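Putative mandelate racemase (Salmonella typhimurium, PDB 2O56) is of unknown function but binds a magnesium ion and, as a member of the enolase superfamily, probably acts as a hydro-lyase (dehydratase). Local coordinates at residues A[130-135]-A[347-352]; A[294-299]-A[321-326]; A[36-41]-A[111-116]. All blocks are in the same frame, centred on the assembly; numbering follows the deposited sequence. Where two conformers were deposited one is given.

Interaction 1. Residues A[130-135]-A[347-352]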
loop_
_atom_site.group_PDB
_atom_site.type_symbol
_atom_site.label_atom_id
_atom_site.label_comp_id
_atom_site.label_asym_id
_atom_site.label_seq_id
_atom_site.Cartn_x
_atom_site.Cartn_y
_atom_site.Cartn_z
ATOM N N ILE A 130 -38.710 14.230 9.724
ATOM C CA ILE A 130 -37.368 13.904 10.202
ATOM C C ILE A 130 -37.429 12.911 11.365
ATOM O O ILE A 130 -37.803 13.263 12.486
ATOM C CB ILE A 130 -36.603 15.176 10.604
ATOM C CG1 ILE A 130 -36.253 15.992 9.359
ATOM C CG2 ILE A 130 -35.321 14.837 11.338
ATOM C CD1 ILE A 130 -36.217 17.463 9.593
ATOM N N ARG A 131 -37.060 11.661 11.087
ATOM C CA ARG A 131 -37.033 10.596 12.112
ATOM C C ARG A 131 -36.087 10.904 13.273
ATOM O O ARG A 131 -34.976 11.387 13.059
ATOM C CB ARG A 131 -36.636 9.262 11.486
ATOM C CG ARG A 131 -36.732 8.093 12.462
ATOM C CD ARG A 131 -36.136 6.821 11.906
ATOM N NE ARG A 131 -36.213 5.738 12.898
ATOM C CZ ARG A 131 -35.434 4.664 12.887
ATOM N NH1 ARG A 131 -34.516 4.532 11.929
ATOM N NH2 ARG A 131 -35.569 3.730 13.830
ATOM N N THR A 132 -36.515 10.607 14.499
ATOM C CA THR A 132 -35.769 11.050 15.676
ATOM C C THR A 132 -35.504 9.875 16.611
ATOM O O THR A 132 -36.293 8.929 16.674
ATOM C CB THR A 132 -36.502 12.216 16.384
ATOM O OG1 THR A 132 -36.709 13.273 15.441
ATOM C CG2 THR A 132 -35.702 12.762 17.510
ATOM N N TYR A 133 -34.375 9.911 17.310
ATOM C CA TYR A 133 -34.173 9.010 18.440
ATOM C C TYR A 133 -34.123 9.732 19.782
ATOM O O TYR A 133 -33.799 10.918 19.846
ATOM C CB TYR A 133 -32.966 8.090 18.243
ATOM C CG TYR A 133 -31.579 8.723 18.254
ATOM C CD1 TYR A 133 -30.922 9.009 19.451
ATOM C CD2 TYR A 133 -30.907 8.979 17.061
ATOM C CE1 TYR A 133 -29.626 9.569 19.461
ATOM C CE2 TYR A 133 -29.610 9.535 17.057
ATOM C CZ TYR A 133 -28.980 9.815 18.267
ATOM O OH TYR A 133 -27.707 10.357 18.290
ATOM N N ALA A 134 -34.468 9.002 20.841
ATOM C CA ALA A 134 -34.344 9.485 22.213
ATOM C C ALA A 134 -32.912 9.261 22.670
ATOM O O ALA A 134 -32.456 8.120 22.748
ATOM C CB ALA A 134 -35.302 8.708 23.126
ATOM N N SER A 135 -32.195 10.346 22.947
ATOM C CA SER A 135 -30.732 10.278 23.136
ATOM C C SER A 135 -30.383 10.231 24.626
ATOM O O SER A 135 -31.037 10.887 25.437
ATOM C CB SER A 135 -30.056 11.500 22.507
ATOM O OG SER A 135 -28.639 11.326 22.423
ATOM N N HIS A 347 -32.244 11.815 13.384
ATOM C CA HIS A 347 -31.975 13.021 14.169
ATOM C C HIS A 347 -31.832 12.665 15.660
ATOM O O HIS A 347 -32.473 11.724 16.152
ATOM C CB HIS A 347 -33.111 14.040 13.938
ATOM C CG HIS A 347 -32.966 15.332 14.690
ATOM N ND1 HIS A 347 -32.473 16.483 14.108
ATOM C CD2 HIS A 347 -33.292 15.666 15.964
ATOM C CE1 HIS A 347 -32.470 17.458 15.001
ATOM N NE2 HIS A 347 -32.954 16.986 16.137
ATOM N N GLU A 348 -30.990 13.415 16.370
ATOM C CA GLU A 348 -30.737 13.186 17.797
ATOM C C GLU A 348 -31.571 14.099 18.687
ATOM O O GLU A 348 -31.452 15.319 18.612
ATOM C CB GLU A 348 -29.252 13.409 18.124
ATOM C CG GLU A 348 -28.913 13.290 19.614
ATOM C CD GLU A 348 -27.410 13.324 19.906
ATOM O OE1 GLU A 348 -26.664 13.939 19.117
ATOM O OE2 GLU A 348 -26.981 12.752 20.939
ATOM N N LEU A 349 -32.368 13.511 19.574
ATOM C CA LEU A 349 -33.142 14.312 20.526
ATOM C C LEU A 349 -32.764 14.061 21.980
ATOM O O LEU A 349 -32.964 12.961 22.500
ATOM C CB LEU A 349 -34.646 14.094 20.340
ATOM C CG LEU A 349 -35.545 14.797 21.363
ATOM C CD1 LEU A 349 -35.798 16.227 20.960
ATOM C CD2 LEU A 349 -36.833 14.054 21.512
ATOM N N HIS A 350 -32.244 15.089 22.643
ATOM C CA HIS A 350 -32.039 15.016 24.080
ATOM C C HIS A 350 -33.298 15.449 24.801
ATOM O O HIS A 350 -34.053 16.284 24.303
ATOM C CB HIS A 350 -30.928 15.936 24.517
ATOM C CG HIS A 350 -29.594 15.600 23.939
ATOM N ND1 HIS A 350 -28.670 14.822 24.604
ATOM C CD2 HIS A 350 -29.023 15.949 22.764
ATOM C CE1 HIS A 350 -27.584 14.706 23.859
ATOM N NE2 HIS A 350 -27.770 15.385 22.739
ATOM N N ARG A 351 -33.494 14.886 25.991
ATOM C CA ARG A 351 -34.646 15.201 26.831
ATOM C C ARG A 351 -34.710 16.687 27.209
ATOM O O ARG A 351 -35.779 17.300 27.157
ATOM C CB ARG A 351 -34.623 14.334 28.083
ATOM C CG ARG A 351 -35.971 14.189 28.756
ATOM C CD ARG A 351 -35.849 14.443 30.249
ATOM N NE ARG A 351 -34.984 13.473 30.909
ATOM C CZ ARG A 351 -33.819 13.771 31.471
ATOM N NH1 ARG A 351 -33.101 12.814 32.042
ATOM N NH2 ARG A 351 -33.370 15.023 31.462
ATOM N N TYR A 352 -33.563 17.265 27.558
ATOM C CA TYR A 352 -33.497 18.654 28.044
ATOM C C TYR A 352 -33.988 19.648 26.988
ATOM O O TYR A 352 -34.437 20.736 27.325
ATOM C CB TYR A 352 -32.063 19.022 28.472
ATOM C CG TYR A 352 -31.191 19.385 27.297
ATOM C CD1 TYR A 352 -31.222 20.675 26.746
ATOM C CD2 TYR A 352 -30.357 18.438 26.713
ATOM C CE1 TYR A 352 -30.460 20.997 25.650
ATOM C CE2 TYR A 352 -29.572 18.760 25.617
ATOM C CZ TYR A 352 -29.633 20.040 25.088
ATOM O OH TYR A 352 -28.861 20.361 23.994
HETATM O O HOH W 1 -31.486 13.021 27.037
#
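Tyr133 and Glu348 project from the same face of two neighbouring parallel strands, and their side chains cross instead of running side by side. Tyr133 CG sits between the backbone N and the carbonyl carbon (chi1 68°), which lays the ring over the next strand, with Glu348 CA above one ring face at 4.0 Å from the centroid. The glutamate runs extended past the phenol end, Glu348 CB lying 3.4 Å from Tyr133 OH, and its carboxylate plane is turned 35° from the ring. At the tip, Ser135 OG donates to the anti lone pair of Glu348 OE2 at 2.6 Å. Lys172 ties the group together by a salt bridge to Glu348 OE2 and a hydrogen bond to Tyr133 OH, which also bonds to Gln321. On the other face the touching atoms are carbons, tightly set: Thr132 CG2 presses on Leu349 CB at 3.3 Å, and Ile130 CG2 meets His347 CB at 3.5 Å, while His347 ND1 is held by Glu338. Between the faces, Tyr133 N donates to His347 O (2.9 Å) and Tyr133 O accepts from Leu349 N (3.0 Å), the alternation of a parallel ladder. This pairing joins the first and last strands of the modified TIM barrel of the enolase superfamily and closes it, with the Glu348 side chain about 5 Å from the bound magnesium ion.

Interaction 2. Residues A[294-299]-A[321-326]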
loop_
_atom_site.group_PDB
_atom_site.type_symbol
_atom_site.label_atom_id
_atom_site.label_comp_id
_atom_site.label_asym_id
_atom_site.label_seq_id
_atom_site.Cartn_x
_atom_site.Cartn_y
_atom_site.Cartn_z
ATOM N N GLN A 294 -21.379 12.294 12.039
ATOM C CA GLN A 294 -22.173 13.060 12.988
ATOM C C GLN A 294 -21.636 14.461 13.239
ATOM O O GLN A 294 -21.427 14.826 14.403
ATOM C CB GLN A 294 -22.288 12.321 14.322
ATOM C CG GLN A 294 -22.717 10.867 14.175
ATOM C CD GLN A 294 -22.647 10.119 15.480
ATOM O OE1 GLN A 294 -21.599 10.022 16.084
ATOM N NE2 GLN A 294 -23.773 9.598 15.925
ATOM N N PRO A 295 -21.439 15.261 12.165
ATOM C CA PRO A 295 -20.963 16.602 12.430
ATOM C C PRO A 295 -22.028 17.381 13.181
ATOM O O PRO A 295 -23.224 17.199 12.943
ATOM C CB PRO A 295 -20.726 17.198 11.025
ATOM C CG PRO A 295 -21.606 16.375 10.100
ATOM C CD PRO A 295 -21.678 15.011 10.727
ATOM N N ASP A 296 -21.576 18.204 14.114
ATOM C CA ASP A 296 -22.423 19.188 14.787
ATOM C C ASP A 296 -22.266 20.488 13.991
ATOM O O ASP A 296 -21.156 20.957 13.810
ATOM C CB ASP A 296 -21.895 19.340 16.229
ATOM C CG ASP A 296 -22.755 20.265 17.103
ATOM O OD1 ASP A 296 -23.020 21.410 16.711
ATOM O OD2 ASP A 296 -23.129 19.855 18.221
ATOM N N ILE A 297 -23.364 21.064 13.502
ATOM C CA ILE A 297 -23.267 22.267 12.671
ATOM C C ILE A 297 -22.663 23.429 13.468
ATOM O O ILE A 297 -22.008 24.284 12.898
ATOM C CB ILE A 297 -24.636 22.639 12.005
ATOM C CG1 ILE A 297 -25.021 21.590 10.961
ATOM C CG2 ILE A 297 -24.612 24.031 11.311
ATOM C CD1 ILE A 297 -26.527 21.496 10.695
ATOM N N CYS A 298 -22.854 23.426 14.790
ATOM C CA CYS A 298 -22.426 24.522 15.666
ATOM C C CYS A 298 -20.994 24.354 16.161
ATOM O O CYS A 298 -20.423 25.291 16.735
ATOM C CB CYS A 298 -23.363 24.651 16.870
ATOM S SG CYS A 298 -25.103 24.960 16.462
ATOM N N THR A 299 -20.418 23.171 15.937
ATOM C CA THR A 299 -18.999 22.892 16.307
ATOM C C THR A 299 -18.103 22.654 15.093
ATOM O O THR A 299 -16.951 23.067 15.087
ATOM C CB THR A 299 -18.852 21.669 17.278
ATOM O OG1 THR A 299 -19.854 21.722 18.309
ATOM C CG2 THR A 299 -17.466 21.644 17.943
ATOM N N GLN A 321 -26.154 11.672 10.659
ATOM C CA GLN A 321 -26.950 12.089 11.794
ATOM C C GLN A 321 -26.262 13.302 12.394
ATOM O O GLN A 321 -25.247 13.148 13.050
ATOM C CB GLN A 321 -26.971 10.965 12.846
ATOM C CG GLN A 321 -27.675 11.402 14.149
ATOM C CD GLN A 321 -26.825 11.216 15.382
ATOM O OE1 GLN A 321 -26.564 10.085 15.814
ATOM N NE2 GLN A 321 -26.420 12.316 15.983
ATOM N N ILE A 322 -26.800 14.498 12.170
ATOM C CA ILE A 322 -26.248 15.707 12.772
ATOM C C ILE A 322 -26.159 15.529 14.283
ATOM O O ILE A 322 -27.105 15.060 14.921
ATOM C CB ILE A 322 -27.064 16.983 12.390
ATOM C CG1 ILE A 322 -27.100 17.161 10.868
ATOM C CG2 ILE A 322 -26.431 18.265 12.978
ATOM C CD1 ILE A 322 -25.731 17.337 10.224
ATOM N N HIS A 323 -25.003 15.847 14.852
ATOM C CA HIS A 323 -24.879 15.895 16.300
ATOM C C HIS A 323 -25.573 17.148 16.822
ATOM O O HIS A 323 -25.264 18.255 16.394
ATOM C CB HIS A 323 -23.420 15.889 16.755
ATOM C CG HIS A 323 -23.263 16.090 18.228
ATOM N ND1 HIS A 323 -23.051 17.331 18.792
ATOM C CD2 HIS A 323 -23.357 15.220 19.260
ATOM C CE1 HIS A 323 -23.000 17.211 20.106
ATOM N NE2 HIS A 323 -23.175 15.939 20.417
ATOM N N VAL A 324 -26.518 16.973 17.740
ATOM C CA VAL A 324 -27.216 18.109 18.326
ATOM C C VAL A 324 -27.166 18.031 19.847
ATOM O O VAL A 324 -27.786 17.152 20.449
ATOM C CB VAL A 324 -28.702 18.194 17.866
ATOM C CG1 VAL A 324 -29.381 19.433 18.459
ATOM C CG2 VAL A 324 -28.804 18.258 16.354
ATOM N N CYS A 325 -26.442 18.962 20.459
ATOM C CA CYS A 325 -26.508 19.164 21.917
ATOM C C CYS A 325 -26.298 20.637 22.271
ATOM O O CYS A 325 -25.256 21.030 22.802
ATOM C CB CYS A 325 -25.472 18.289 22.631
ATOM S SG CYS A 325 -25.760 18.100 24.430
ATOM N N GLY A 326 -27.276 21.470 21.941
ATOM C CA GLY A 326 -27.216 22.860 22.379
ATOM C C GLY A 326 -28.611 23.393 22.603
ATOM O O GLY A 326 -29.462 22.696 23.127
HETATM O O HOH W 2 -25.257 21.377 18.962
HETATM O O HOH W 3 -25.836 20.780 15.104
#
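His323 ND1 donates to Asp296 OD2 at 2.6 Å, the shortest hydrogen bond between the loops that follow strands 292-293 and 319-320, the sixth and seventh strands of the TIM-like barrel. A His-carboxylate pair at this place is consistent with the His-Asp pair of mandelate racemase relatives. Asp296 uses the anti lone pair of OD2, close to the plane of the imidazole, although carboxylate and ring are turned 42° from each other. The other oxygen, Asp296 OD1, accepts from Cys298 N at 2.8 Å, an Asx turn that fixes the carboxylate's rotation. A water bridges Asp296 OD2 to Cys325 N, and another bridges Ile297 N to His323 O. With CG anti to the backbone N (chi1 174°), the imidazole reaches Asp296 through ND1, and the side chain also comes within about 4 Å of the bound magnesium ion, next to its ligand Glu273.

The backbone is gripped as well: His323 N donates to Pro295 O at 2.9 Å, approaching from above the carbonyl plane. Farther toward the barrel, Gln294 NE2 gives a bent bond to Gln321 OE1 at 2.8 Å, the two amide planes crossing at 63°. Gln321 OE1 also accepts from Tyr245, and Gln294 NE2 also bonds to the magnesium ligand Glu247. The Gln321 amide is steadied from its other end by a nearly straight bond from its NE2 to Ile322 O.

Behind this polar layer Ile322 packs with both branches. Its CD1 lies 4.2 Å from Pro295 CG, and both residues touch Val306 of helix 302-314, while Ile322 CG2 meets Ile297 CD1 at 4.0 Å.

Interaction 3. Residues A[36-41]-A[111-116]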
loop_
_atom_site.group_PDB
_atom_site.type_symbol
_atom_site.label_atom_id
_atom_site.label_comp_id
_atom_site.label_asym_id
_atom_site.label_seq_id
_atom_site.Cartn_x
_atom_site.Cartn_y
_atom_site.Cartn_z
ATOM N N GLU A 36 -28.760 47.166 7.221
ATOM C CA GLU A 36 -30.124 47.146 6.719
ATOM C C GLU A 36 -31.089 46.642 7.755
ATOM O O GLU A 36 -32.272 46.482 7.487
ATOM C CB GLU A 36 -30.227 46.325 5.446
ATOM C CG GLU A 36 -29.571 46.995 4.249
ATOM C CD GLU A 36 -29.823 46.243 2.962
ATOM O OE1 GLU A 36 -30.764 45.421 2.927
ATOM O OE2 GLU A 36 -29.080 46.476 1.984
ATOM N N GLY A 37 -30.585 46.400 8.952
ATOM C CA GLY A 37 -31.429 46.045 10.077
ATOM C C GLY A 37 -31.775 44.576 10.126
ATOM O O GLY A 37 -32.576 44.152 10.960
ATOM N N ILE A 38 -31.170 43.789 9.235
ATOM C CA ILE A 38 -31.287 42.335 9.292
ATOM C C ILE A 38 -30.232 41.727 10.211
ATOM O O ILE A 38 -29.036 41.905 9.982
ATOM C CB ILE A 38 -31.195 41.707 7.881
ATOM C CG1 ILE A 38 -32.384 42.162 7.026
ATOM C CG2 ILE A 38 -31.161 40.183 7.962
ATOM C CD1 ILE A 38 -32.143 42.035 5.556
ATOM N N SER A 39 -30.690 41.013 11.246
ATOM C CA SER A 39 -29.815 40.315 12.202
ATOM C C SER A 39 -29.864 38.791 12.036
ATOM O O SER A 39 -30.941 38.199 11.985
ATOM C CB SER A 39 -30.151 40.671 13.664
ATOM O OG SER A 39 -29.844 42.023 13.970
ATOM N N GLY A 40 -28.685 38.171 11.974
ATOM C CA GLY A 40 -28.570 36.714 11.905
ATOM C C GLY A 40 -28.213 36.100 13.241
ATOM O O GLY A 40 -27.440 36.671 14.005
ATOM N N PHE A 41 -28.759 34.921 13.520
ATOM C CA PHE A 41 -28.454 34.226 14.774
ATOM C C PHE A 41 -27.733 32.875 14.527
ATOM O O PHE A 41 -28.153 32.064 13.698
ATOM C CB PHE A 41 -29.735 33.977 15.582
ATOM C CG PHE A 41 -30.350 35.220 16.200
ATOM C CD1 PHE A 41 -30.237 35.457 17.569
ATOM C CD2 PHE A 41 -31.070 36.130 15.422
ATOM C CE1 PHE A 41 -30.818 36.590 18.150
ATOM C CE2 PHE A 41 -31.652 37.260 15.990
ATOM C CZ PHE A 41 -31.537 37.482 17.353
ATOM N N GLY A 111 -31.118 34.096 4.376
ATOM C CA GLY A 111 -32.523 33.689 4.329
ATOM C C GLY A 111 -33.507 34.824 4.552
ATOM O O GLY A 111 -34.491 34.961 3.806
ATOM N N LYS A 112 -33.239 35.638 5.572
ATOM C CA LYS A 112 -34.115 36.756 5.913
ATOM C C LYS A 112 -34.168 37.800 4.800
ATOM O O LYS A 112 -35.246 38.329 4.494
ATOM C CB LYS A 112 -33.675 37.393 7.226
ATOM C CG LYS A 112 -33.852 36.471 8.393
ATOM C CD LYS A 112 -33.288 37.051 9.648
ATOM C CE LYS A 112 -33.985 36.452 10.855
ATOM N NZ LYS A 112 -33.132 36.552 12.087
ATOM N N ALA A 113 -33.007 38.079 4.210
ATOM C CA ALA A 113 -32.876 38.940 3.041
ATOM C C ALA A 113 -33.681 38.486 1.821
ATOM O O ALA A 113 -34.160 39.315 1.055
ATOM C CB ALA A 113 -31.412 39.101 2.668
ATOM N N TRP A 114 -33.820 37.175 1.623
ATOM C CA TRP A 114 -34.534 36.681 0.453
ATOM C C TRP A 114 -35.932 36.190 0.811
ATOM O O TRP A 114 -36.738 35.916 -0.065
ATOM C CB TRP A 114 -33.763 35.550 -0.256
ATOM C CG TRP A 114 -32.372 35.886 -0.695
ATOM C CD1 TRP A 114 -31.836 37.133 -0.876
ATOM C CD2 TRP A 114 -31.338 34.949 -1.031
ATOM N NE1 TRP A 114 -30.525 37.025 -1.286
ATOM C CE2 TRP A 114 -30.196 35.695 -1.388
ATOM C CE3 TRP A 114 -31.263 33.549 -1.052
ATOM C CZ2 TRP A 114 -28.992 35.085 -1.763
ATOM C CZ3 TRP A 114 -30.056 32.942 -1.420
ATOM C CH2 TRP A 114 -28.947 33.707 -1.775
ATOM N N GLY A 115 -36.204 36.057 2.102
ATOM C CA GLY A 115 -37.519 35.651 2.574
ATOM C C GLY A 115 -37.721 34.152 2.457
ATOM O O GLY A 115 -38.820 33.710 2.191
ATOM N N VAL A 116 -36.648 33.377 2.640
ATOM C CA VAL A 116 -36.701 31.933 2.381
ATOM C C VAL A 116 -36.098 31.093 3.509
ATOM O O VAL A 116 -35.076 31.440 4.088
ATOM C CB VAL A 116 -36.058 31.549 1.027
ATOM C CG1 VAL A 116 -36.919 32.037 -0.149
ATOM C CG2 VAL A 116 -34.656 32.095 0.943
#
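Ile38 and Lys112 mark the closest backbone approach, their CA atoms 7.1 Å apart, where the extended chain leading into strand 39-44 passes the last turn of helix 93-114. Their side chains slide past each other in opposite directions. Ile38 CG2 rests on the root of the lysine, 3.8 Å from Lys112 CB, while the other branch reaches across to the next residue of the helix, Ile38 CD1 lying 4.2 Å from Ala113 CB. Lys112 starts with CG anti to its carbonyl carbon (chi1 -66°) and stays extended from there on, which carries the ammonium group to the Ser39 carbonyl. Its methylenes lie against Ile38 and the Ser39 carbonyl, and Lys112 NZ donates to Ser39 O at 2.7 Å, almost in line with the carbonyl bond. The same nitrogen stands at the edge of the neighbouring aromatic ring, 3.9 Å from Phe41 CD2, and so does not make a cation-pi contact. Two carboxylates also form salt bridges with it, Asp108 from one turn earlier in the helix and Glu384. Asp108 OD2 in addition accepts from Phe41 N, so the charged pair clamps the strand at two backbone points.

Beyond Trp114 the helix ends at Gly115, whose positive phi (79°) turns the chain, and Val116 N closes back on Gly111 O at 2.9 Å. The contact thus fastens the helix end to the strand at the edge of this chain's antiparallel sheet in the N-terminal domain, beside strand 28-34, while Trp114 and Val116 pack on Val116 and Trp114 of a neighbouring subunit.

How the interactions relate
Interactions 1 and 2 form one continuous region of the barrel, their centres 12 Å apart, and interaction 2 is nested within the chain loop that interaction 1 closes. They join directly: Tyr133 OH lies 2.7 Å from Gln321 OE1 and Tyr352 OH lies 2.6 Å from Gly326 O, both probable hydrogen bonds. Glu348 and His323 both lie near the magnesium ion held by Glu221, Glu247 and Glu273, their side chains about 5 and 4 Å from it. Interaction 3 belongs to the N-terminal domain, its centre 28 Å from that of interaction 1 and 23 Å from that of interaction 2. Strand 39-44 nevertheless runs on to Gly45, which hydrogen-bonds to the backbone of Cys298 and, through its O, to Thr299 OG1.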